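Local coordinates for genome polyprotein (Rhinovirus C, PDB 6KU8) that probably cleaves the viral polyprotein as its 3C cysteine protease, here captured with the inhibitor rupintrivir in the substrate-binding cleft, at residues 29-43 / 150-164. Residues are numbered along the deposited sequence; the frame is centred on the assembly and turned at random.
Sequences NMLGIHDNCAVVPTH and CGGVIANTGNIVAIH. With AG7 (4-{2-(4-fluoro-benzyl)-6-methyl-5-[(5-methyl-isoxazole-3-carbonyl)-amino]-4-oxo-heptanoylamino}-5-(2-oxo-pyrrolidin-3-yl)-pentanoic acid ethyl ester), chain B.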
ATOM      1  N   ASN A  29       6.950  -2.665  -0.968  1.00 19.01           N
ATOM      2  CA  ASN A  29       6.988  -1.248  -0.635  1.00 16.94           C
ATOM      3  C   ASN A  29       6.181  -1.020   0.634  1.00 21.73           C
ATOM      4  O   ASN A  29       5.061  -1.522   0.760  1.00 19.03           O
ATOM      5  CB  ASN A  29       6.437  -0.374  -1.761  1.00 13.88           C
ATOM      6  CG  ASN A  29       6.507   1.096  -1.423  1.00 17.47           C
ATOM      7  OD1 ASN A  29       7.580   1.632  -1.173  1.00 22.53           O
ATOM      8  ND2 ASN A  29       5.359   1.758  -1.413  1.00 18.18           N
ATOM      9  N   MET A  30       6.758  -0.263   1.564  1.00 18.64           N
ATOM     10  CA  MET A  30       6.102   0.142   2.795  1.00 19.22           C
ATOM     11  C   MET A  30       5.827   1.639   2.737  1.00 19.40           C
ATOM     12  O   MET A  30       6.730   2.431   2.435  1.00 20.00           O
ATOM     13  CB  MET A  30       6.968  -0.194   4.014  1.00 17.37           C
ATOM     14  CG  MET A  30       6.293   0.129   5.371  1.00 19.83           C
ATOM     15  SD  MET A  30       7.470   0.130   6.765  1.00 24.08           S
ATOM     16  CE  MET A  30       8.103   1.810   6.646  1.00 18.04           C
ATOM     17  N   LEU A  31       4.586   2.025   3.018  1.00 18.79           N
ATOM     18  CA  LEU A  31       4.157   3.419   2.931  1.00 19.41           C
ATOM     19  C   LEU A  31       3.925   3.958   4.341  1.00 21.18           C
ATOM     20  O   LEU A  31       2.970   3.564   5.013  1.00 20.71           O
ATOM     21  CB  LEU A  31       2.889   3.549   2.089  1.00 18.58           C
ATOM     22  CG  LEU A  31       2.186   4.906   2.202  1.00 22.70           C
ATOM     23  CD1 LEU A  31       3.060   6.000   1.609  1.00 18.73           C
ATOM     24  CD2 LEU A  31       0.827   4.848   1.503  1.00 20.66           C
ATOM     25  N   GLY A  32       4.781   4.877   4.783  1.00 22.96           N
ATOM     26  CA  GLY A  32       4.517   5.569   6.031  1.00 22.67           C
ATOM     27  C   GLY A  32       3.338   6.516   5.882  1.00 22.39           C
ATOM     28  O   GLY A  32       3.163   7.170   4.849  1.00 21.76           O
ATOM     29  N   ILE A  33       2.511   6.582   6.926  1.00 20.51           N
ATOM     30  CA  ILE A  33       1.280   7.368   6.910  1.00 18.27           C
ATOM     31  C   ILE A  33       1.394   8.592   7.814  1.00 23.90           C
ATOM     32  O   ILE A  33       1.048   9.712   7.419  1.00 21.86           O
ATOM     33  CB  ILE A  33       0.062   6.503   7.313  1.00 17.82           C
ATOM     34  CG1 ILE A  33      -0.067   5.240   6.445  1.00 19.43           C
ATOM     35  CG2 ILE A  33      -1.226   7.339   7.277  1.00 20.25           C
ATOM     36  CD1 ILE A  33      -0.530   5.485   5.054  1.00 19.81           C
ATOM     37  N   HIS A  34       1.867   8.394   9.042  1.00 19.78           N
ATOM     38  CA  HIS A  34       1.962   9.446  10.053  1.00 21.43           C
ATOM     39  C   HIS A  34       2.651   8.853  11.263  1.00 24.98           C
ATOM     40  O   HIS A  34       2.573   7.640  11.495  1.00 23.60           O
ATOM     41  CB  HIS A  34       0.582   9.986  10.453  1.00 22.75           C
ATOM     42  CG  HIS A  34      -0.214   9.029  11.293  1.00 23.25           C
ATOM     43  ND1 HIS A  34      -0.264   9.106  12.669  1.00 25.36           N
ATOM     44  CD2 HIS A  34      -0.972   7.960  10.949  1.00 21.17           C
ATOM     45  CE1 HIS A  34      -1.031   8.137  13.136  1.00 23.12           C
ATOM     46  NE2 HIS A  34      -1.468   7.422  12.112  1.00 23.78           N
ATOM     47  N   ASP A  35       3.320   9.721  12.032  1.00 27.93           N
ATOM     48  CA  ASP A  35       4.002   9.331  13.266  1.00 24.35           C
ATOM     49  C   ASP A  35       4.846   8.085  12.985  1.00 23.61           C
ATOM     50  O   ASP A  35       5.681   8.103  12.069  1.00 22.34           O
ATOM     51  CB  ASP A  35       2.958   9.204  14.353  1.00 24.97           C
ATOM     52  CG  ASP A  35       2.275  10.523  14.639  1.00 28.13           C
ATOM     53  OD1 ASP A  35       2.908  11.354  15.318  1.00 28.08           O
ATOM     54  OD2 ASP A  35       1.134  10.741  14.165  1.00 25.76           O
ATOM     55  N   ASN A  36       4.688   7.004  13.740  1.00 20.28           N
ATOM     56  CA  ASN A  36       5.437   5.774  13.511  1.00 23.07           C
ATOM     57  C   ASN A  36       4.573   4.694  12.875  1.00 19.45           C
ATOM     58  O   ASN A  36       4.872   3.508  13.019  1.00 23.62           O
ATOM     59  CB  ASN A  36       6.032   5.279  14.831  1.00 22.01           C
ATOM     60  CG  ASN A  36       4.964   4.986  15.870  1.00 26.06           C
ATOM     61  OD1 ASN A  36       3.923   5.640  15.913  1.00 27.70           O
ATOM     62  ND2 ASN A  36       5.204   3.971  16.699  1.00 23.66           N
ATOM     63  N   CYS A  37       3.495   5.078  12.189  1.00 22.17           N
ATOM     64  CA  CYS A  37       2.524   4.129  11.653  1.00 22.01           C
ATOM     65  C   CYS A  37       2.685   4.014  10.140  1.00 21.38           C
ATOM     66  O   CYS A  37       2.574   5.017   9.426  1.00 21.01           O
ATOM     67  CB  CYS A  37       1.098   4.552  11.996  1.00 26.20           C
ATOM     68  SG  CYS A  37      -0.161   3.439  11.316  1.00 26.77           S
ATOM     69  N   ALA A  38       2.921   2.794   9.662  1.00 18.21           N
ATOM     70  CA  ALA A  38       3.069   2.505   8.241  1.00 20.25           C
ATOM     71  C   ALA A  38       2.049   1.464   7.806  1.00 21.90           C
ATOM     72  O   ALA A  38       1.428   0.773   8.615  1.00 23.05           O
ATOM     73  CB  ALA A  38       4.480   2.006   7.891  1.00 18.18           C
ATOM     74  N   VAL A  39       1.901   1.345   6.497  1.00 18.13           N
ATOM     75  CA  VAL A  39       1.009   0.378   5.889  1.00 16.08           C
ATOM     76  C   VAL A  39       1.842  -0.592   5.056  1.00 23.51           C
ATOM     77  O   VAL A  39       2.825  -0.200   4.417  1.00 21.06           O
ATOM     78  CB  VAL A  39      -0.059   1.126   5.065  1.00 23.57           C
ATOM     79  CG1 VAL A  39      -0.020   0.791   3.598  1.00 28.64           C
ATOM     80  CG2 VAL A  39      -1.421   0.965   5.689  1.00 27.55           C
ATOM     81  N   VAL A  40       1.498  -1.874   5.148  1.00 19.41           N
ATOM     82  CA  VAL A  40       2.092  -2.922   4.319  1.00 17.81           C
ATOM     83  C   VAL A  40       1.005  -3.885   3.901  1.00 21.85           C
ATOM     84  O   VAL A  40      -0.030  -4.024   4.575  1.00 23.39           O
ATOM     85  CB  VAL A  40       3.187  -3.696   5.074  1.00 19.82           C
ATOM     86  CG1 VAL A  40       4.345  -2.783   5.452  1.00 31.69           C
ATOM     87  CG2 VAL A  40       2.599  -4.333   6.342  1.00 20.58           C
ATOM     88  N   PRO A  41       1.210  -4.598   2.807  1.00 21.97           N
ATOM     89  CA  PRO A  41       0.222  -5.609   2.427  1.00 22.35           C
ATOM     90  C   PRO A  41       0.182  -6.728   3.464  1.00 24.12           C
ATOM     91  O   PRO A  41       1.217  -7.175   3.965  1.00 23.34           O
ATOM     92  CB  PRO A  41       0.715  -6.092   1.057  1.00 24.38           C
ATOM     93  CG  PRO A  41       1.610  -4.923   0.554  1.00 19.77           C
ATOM     94  CD  PRO A  41       2.289  -4.479   1.804  1.00 19.44           C
ATOM     95  N   THR A  42      -1.033  -7.160   3.805  1.00 22.12           N
ATOM     96  CA  THR A  42      -1.186  -8.221   4.802  1.00 21.77           C
ATOM     97  C   THR A  42      -0.456  -9.492   4.384  1.00 26.80           C
ATOM     98  O   THR A  42       0.128 -10.181   5.228  1.00 25.57           O
ATOM     99  CB  THR A  42      -2.667  -8.515   5.041  1.00 22.37           C
ATOM    100  OG1 THR A  42      -3.294  -7.344   5.571  1.00 23.33           O
ATOM    101  CG2 THR A  42      -2.837  -9.670   6.044  1.00 23.63           C
ATOM    102  N   HIS A  43      -0.464  -9.818   3.086  1.00 26.26           N
ATOM    103  CA  HIS A  43       0.178 -11.058   2.644  1.00 30.33           C
ATOM    104  C   HIS A  43       1.701 -10.979   2.635  1.00 30.83           C
ATOM    105  O   HIS A  43       2.349 -11.968   2.275  1.00 29.85           O
ATOM    106  CB  HIS A  43      -0.336 -11.463   1.258  1.00 34.52           C
ATOM    107  CG  HIS A  43       0.121 -10.565   0.142  1.00 47.22           C
ATOM    108  ND1 HIS A  43      -0.676  -9.571  -0.394  1.00 47.57           N
ATOM    109  CD2 HIS A  43       1.292 -10.517  -0.543  1.00 43.51           C
ATOM    110  CE1 HIS A  43      -0.017  -8.951  -1.360  1.00 40.04           C
ATOM    111  NE2 HIS A  43       1.177  -9.509  -1.474  1.00 49.11           N
ATOM    112  N   CYS A 150       3.866  -5.197  -5.209  1.00 16.86           N
ATOM    113  CA  CYS A 150       2.947  -5.043  -4.093  1.00 16.99           C
ATOM    114  C   CYS A 150       3.467  -4.012  -3.100  1.00 17.98           C
ATOM    115  O   CYS A 150       4.677  -3.845  -2.911  1.00 19.58           O
ATOM    116  CB  CYS A 150       2.697  -6.375  -3.397  1.00 25.86           C
ATOM    117  SG  CYS A 150       1.408  -7.310  -4.254  1.00 29.87           S
ATOM    118  N   GLY A 151       2.522  -3.351  -2.435  1.00 15.95           N
ATOM    119  CA  GLY A 151       2.801  -2.218  -1.597  1.00 16.74           C
ATOM    120  C   GLY A 151       2.959  -0.927  -2.354  1.00 16.66           C
ATOM    121  O   GLY A 151       2.828   0.144  -1.753  1.00 19.23           O
ATOM    122  N   GLY A 152       3.208  -0.987  -3.661  1.00 17.16           N
ATOM    123  CA  GLY A 152       3.310   0.222  -4.451  1.00 16.09           C
ATOM    124  C   GLY A 152       2.144   1.143  -4.156  1.00 17.62           C
ATOM    125  O   GLY A 152       1.030   0.672  -3.924  1.00 18.73           O
ATOM    126  N   VAL A 153       2.375   2.420  -4.186  1.00 16.67           N
ATOM    127  CA  VAL A 153       1.358   3.398  -3.941  1.00 19.62           C
ATOM    128  C   VAL A 153       0.548   3.722  -5.207  1.00 20.31           C
ATOM    129  O   VAL A 153       1.101   3.876  -6.236  1.00 18.60           O
ATOM    130  CB  VAL A 153       1.954   4.707  -3.398  1.00 20.86           C
ATOM    131  CG1 VAL A 153       0.860   5.644  -3.000  1.00 21.69           C
ATOM    132  CG2 VAL A 153       2.903   4.490  -2.239  1.00 18.94           C
ATOM    133  N   ILE A 154      -0.764   3.775  -5.094  1.00 20.00           N
ATOM    134  CA  ILE A 154      -1.622   4.187  -6.185  1.00 18.74           C
ATOM    135  C   ILE A 154      -2.025   5.621  -5.840  1.00 18.45           C
ATOM    136  O   ILE A 154      -2.746   5.829  -4.907  1.00 16.22           O
ATOM    137  CB  ILE A 154      -2.855   3.305  -6.352  1.00 30.00           C
ATOM    138  CG1 ILE A 154      -2.489   1.838  -6.565  1.00 30.00           C
ATOM    139  CG2 ILE A 154      -3.751   3.857  -7.440  1.00 30.00           C
ATOM    140  CD1 ILE A 154      -1.621   1.531  -7.716  1.00 30.00           C
ATOM    141  N   ALA A 155      -1.538   6.564  -6.629  1.00 18.16           N
ATOM    142  CA  ALA A 155      -1.743   7.976  -6.384  1.00 19.69           C
ATOM    143  C   ALA A 155      -1.446   8.930  -7.517  1.00 19.74           C
ATOM    144  O   ALA A 155      -0.916   8.535  -8.519  1.00 19.10           O
ATOM    145  CB  ALA A 155      -0.857   8.397  -5.239  1.00 18.20           C
ATOM    146  N   ASN A 156      -1.872  10.171  -7.328  1.00 17.17           N
ATOM    147  CA  ASN A 156      -1.465  11.273  -8.199  1.00 20.10           C
ATOM    148  C   ASN A 156      -1.440  12.524  -7.327  1.00 18.95           C
ATOM    149  O   ASN A 156      -1.588  12.433  -6.108  1.00 18.17           O
ATOM    150  CB  ASN A 156      -2.379  11.374  -9.431  1.00 16.30           C
ATOM    151  CG  ASN A 156      -3.832  11.688  -9.076  1.00 20.83           C
ATOM    152  OD1 ASN A 156      -4.129  12.171  -7.985  1.00 18.63           O
ATOM    153  ND2 ASN A 156      -4.740  11.408 -10.004  1.00 20.11           N
ATOM    154  N   THR A 157      -1.243  13.693  -7.929  1.00 20.64           N
ATOM    155  CA  THR A 157      -1.056  14.901  -7.119  1.00 19.01           C
ATOM    156  C   THR A 157      -2.206  15.093  -6.130  1.00 18.47           C
ATOM    157  O   THR A 157      -3.371  15.222  -6.526  1.00 20.31           O
ATOM    158  CB  THR A 157      -0.911  16.129  -8.025  1.00 24.34           C
ATOM    159  OG1 THR A 157       0.215  15.940  -8.887  1.00 23.91           O
ATOM    160  CG2 THR A 157      -0.681  17.400  -7.194  1.00 19.58           C
ATOM    161  N   GLY A 158      -1.875  15.057  -4.837  1.00 18.70           N
ATOM    162  CA  GLY A 158      -2.825  15.279  -3.767  1.00 20.12           C
ATOM    163  C   GLY A 158      -3.771  14.140  -3.439  1.00 17.97           C
ATOM    164  O   GLY A 158      -4.611  14.302  -2.556  1.00 18.45           O
ATOM    165  N   ASN A 159      -3.688  12.993  -4.109  1.00 17.31           N
ATOM    166  CA  ASN A 159      -4.642  11.913  -3.853  1.00 19.29           C
ATOM    167  C   ASN A 159      -3.879  10.608  -3.653  1.00 19.46           C
ATOM    168  O   ASN A 159      -3.258  10.102  -4.595  1.00 20.58           O
ATOM    169  CB  ASN A 159      -5.636  11.778  -5.005  1.00 17.81           C
ATOM    170  CG  ASN A 159      -6.373  13.069  -5.308  1.00 20.10           C
ATOM    171  OD1 ASN A 159      -6.998  13.639  -4.435  1.00 18.03           O
ATOM    172  ND2 ASN A 159      -6.329  13.506  -6.565  1.00 15.48           N
ATOM    173  N   ILE A 160      -3.918  10.059  -2.448  1.00 17.42           N
ATOM    174  CA  ILE A 160      -3.187   8.829  -2.121  1.00 16.05           C
ATOM    175  C   ILE A 160      -4.242   7.778  -1.797  1.00 14.21           C
ATOM    176  O   ILE A 160      -4.853   7.809  -0.723  1.00 17.22           O
ATOM    177  CB  ILE A 160      -2.196   9.024  -0.962  1.00 20.24           C
ATOM    178  CG1 ILE A 160      -1.220  10.177  -1.261  1.00 16.02           C
ATOM    179  CG2 ILE A 160      -1.418   7.713  -0.704  1.00 19.15           C
ATOM    180  CD1 ILE A 160      -0.391  10.596  -0.060  1.00 14.29           C
ATOM    181  N   VAL A 161      -4.450   6.850  -2.720  1.00 17.14           N
ATOM    182  CA  VAL A 161      -5.748   6.218  -2.862  1.00 16.44           C
ATOM    183  C   VAL A 161      -5.728   4.714  -2.614  1.00 21.09           C
ATOM    184  O   VAL A 161      -6.777   4.150  -2.250  1.00 19.15           O
ATOM    185  CB  VAL A 161      -6.293   6.566  -4.264  1.00 26.15           C
ATOM    186  CG1 VAL A 161      -6.547   5.362  -5.146  1.00 23.64           C
ATOM    187  CG2 VAL A 161      -7.450   7.556  -4.180  1.00 25.01           C
ATOM    188  N   ALA A 162      -4.586   4.043  -2.738  1.00 18.48           N
ATOM    189  CA  ALA A 162      -4.528   2.602  -2.494  1.00 19.59           C
ATOM    190  C   ALA A 162      -3.071   2.171  -2.413  1.00 18.64           C
ATOM    191  O   ALA A 162      -2.169   2.920  -2.786  1.00 17.41           O
ATOM    192  CB  ALA A 162      -5.253   1.804  -3.592  1.00 13.72           C
ATOM    193  N   ILE A 163      -2.849   0.963  -1.885  1.00 17.21           N
ATOM    194  CA  ILE A 163      -1.594   0.248  -2.078  1.00 16.62           C
ATOM    195  C   ILE A 163      -1.878  -0.977  -2.941  1.00 17.72           C
ATOM    196  O   ILE A 163      -2.926  -1.623  -2.808  1.00 19.16           O
ATOM    197  CB  ILE A 163      -0.918  -0.140  -0.745  1.00 17.70           C
ATOM    198  CG1 ILE A 163      -1.803  -1.129   0.034  1.00 21.16           C
ATOM    199  CG2 ILE A 163      -0.546   1.147   0.045  1.00 17.64           C
ATOM    200  CD1 ILE A 163      -1.113  -1.758   1.249  1.00 22.55           C
ATOM    201  N   HIS A 164      -0.951  -1.273  -3.839  1.00 18.23           N
ATOM    202  CA  HIS A 164      -1.132  -2.372  -4.770  1.00 16.89           C
ATOM    203  C   HIS A 164      -1.030  -3.704  -4.040  1.00 19.91           C
ATOM    204  O   HIS A 164      -0.083  -3.923  -3.276  1.00 17.64           O
ATOM    205  CB  HIS A 164      -0.077  -2.314  -5.871  1.00 17.85           C
ATOM    206  CG  HIS A 164      -0.281  -3.362  -6.905  1.00 17.60           C
ATOM    207  ND1 HIS A 164      -1.334  -3.317  -7.790  1.00 18.99           N
ATOM    208  CD2 HIS A 164       0.361  -4.531  -7.134  1.00 19.72           C
ATOM    209  CE1 HIS A 164      -1.302  -4.391  -8.559  1.00 17.61           C
ATOM    210  NE2 HIS A 164      -0.291  -5.148  -8.173  1.00 19.71           N
TER
HETATM  211  C01 AG7 B 501      -2.028 -12.556  -6.384  1.00 56.87           C
HETATM  212  C02 AG7 B 501      -1.309 -12.853  -5.079  1.00 55.13           C
HETATM  213  O03 AG7 B 501      -1.942 -11.540  -7.013  1.00 39.03           O
HETATM  214  C04 AG7 B 501      -0.781 -11.629  -4.344  1.00 48.62           C
HETATM  215  C05 AG7 B 501      -0.514 -12.151  -2.943  1.00 52.58           C
HETATM  216  C06 AG7 B 501      -1.816 -12.223  -2.130  1.00 47.89           C
HETATM  217  C07 AG7 B 501      -2.653 -11.119  -2.063  1.00 46.71           C
HETATM  218  C08 AG7 B 501      -3.829 -11.180  -1.334  1.00 48.30           C
HETATM  219  C09 AG7 B 501      -4.184 -12.348  -0.668  1.00 47.91           C
HETATM  220  C10 AG7 B 501      -3.351 -13.457  -0.734  1.00 49.60           C
HETATM  221  C11 AG7 B 501      -2.170 -13.396  -1.464  1.00 49.69           C
HETATM  222  N12 AG7 B 501       0.797  -9.807  -5.376  1.00 42.73           N
HETATM  223  C13 AG7 B 501       1.998  -9.550  -6.190  1.00 41.63           C
HETATM  224  C14 AG7 B 501       1.497  -8.661  -7.317  1.00 39.08           C
HETATM  225  C15 AG7 B 501       0.653  -9.513  -8.340  1.00 34.68           C
HETATM  226  C16 AG7 B 501       0.465  -8.645  -9.687  1.00 26.06           C
HETATM  227  N17 AG7 B 501       0.576  -9.457 -10.726  1.00 30.82           N
HETATM  228  O18 AG7 B 501       0.255  -7.479  -9.723  1.00 26.95           O
HETATM  229  C19 AG7 B 501       3.256  -8.967  -5.534  1.00 46.90           C
HETATM  230  C20 AG7 B 501       3.383  -9.434  -4.075  1.00 46.82           C
HETATM  231  C21 AG7 B 501       4.365 -10.567  -4.266  1.00 50.79           C
HETATM  232  O22 AG7 B 501       4.256 -11.746  -3.535  1.00 56.24           O
HETATM  233  O23 AG7 B 501       5.200 -10.427  -5.092  1.00 49.99           O
HETATM  234  C47 AG7 B 501       0.465 -11.197  -5.115  1.00 47.58           C
HETATM  235  O48 AG7 B 501       1.189 -12.030  -5.544  1.00 46.28           O
HETATM  236  C50 AG7 B 501       5.229 -12.673  -3.911  1.00 59.41           C
HETATM  237  C53 AG7 B 501       5.286 -13.766  -2.845  1.00 58.23           C
HETATM  238  C57 AG7 B 501      -2.881 -13.742  -6.791  1.00 62.42           C
HETATM  239  N58 AG7 B 501      -3.701 -13.382  -7.882  1.00 63.63           N
HETATM  240  C59 AG7 B 501      -4.999 -13.957  -7.957  1.00 73.33           C
HETATM  241  O60 AG7 B 501      -5.491 -14.715  -7.181  1.00 77.20           O
HETATM  242  C78 AG7 B 501      -2.005 -14.904  -7.266  1.00 64.57           C
HETATM  243  C81 AG7 B 501      -2.794 -16.200  -7.493  1.00 66.68           C
HETATM  244  F1  AG7 B 501      -5.351 -12.400   0.046  1.00 48.64           F
HETATM  245  C82 AG7 B 501      -1.276 -14.493  -8.549  1.00 74.14           C
HETATM  246  C83 AG7 B 501       0.851 -10.870 -10.238  1.00 34.72           C
HETATM  247  C84 AG7 B 501       1.273 -10.646  -8.712  1.00 36.83           C
HETATM  248  C1  AG7 B 501      -5.652 -13.478  -9.198  1.00 76.17           C
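Asn29 ND2 donates to Gly151 O at 3.0 Å, and the carboxamide shows how one side chain can tie two halves of a protease together. Its CG lies anti to the backbone N (chi1 -179°), which carries the amide over the Gly151 peptide; the N-H runs nearly straight at the oxygen but meets it from above the carbonyl plane. The same residue also bonds through its backbone, Asn29 N to Cys150 O at 3.2 Å, in the carbonyl plane. Gly151, with its positive phi, brings its backbone close to Asn29, and Gly151 CA sits 3.3 Å from Asn29 O in a CA-H...O contact. Beside this polar clasp the facing sides of the two barrels meet: Val39 CG1 and Ile163 CG2 reach tip to tip at 3.6 Å, while Leu31 crosses Val153 at about a right angle, CD1 to CG2. Pro41 wedges its CG against Gly151 N at 3.5 Å, and its CB lies over one face of the His43 imidazole; the inhibitor occupies the opposite face. Cys150 SG lies at the edge of the His43 ring, in its plane, 3.6 Å from His43 NE2, and ND1 of His43 is hydrogen-bonded to Glu74. His164 NE2 bonds to O18 of the inhibitor's lactam at 2.9 Å, its ND1 being engaged by Tyr141. The whole fits the chymotrypsin-like fold of clan PA, in which two beta-barrels pack together and the cleft between them holds what is probably a Cys-His-Glu catalytic triad.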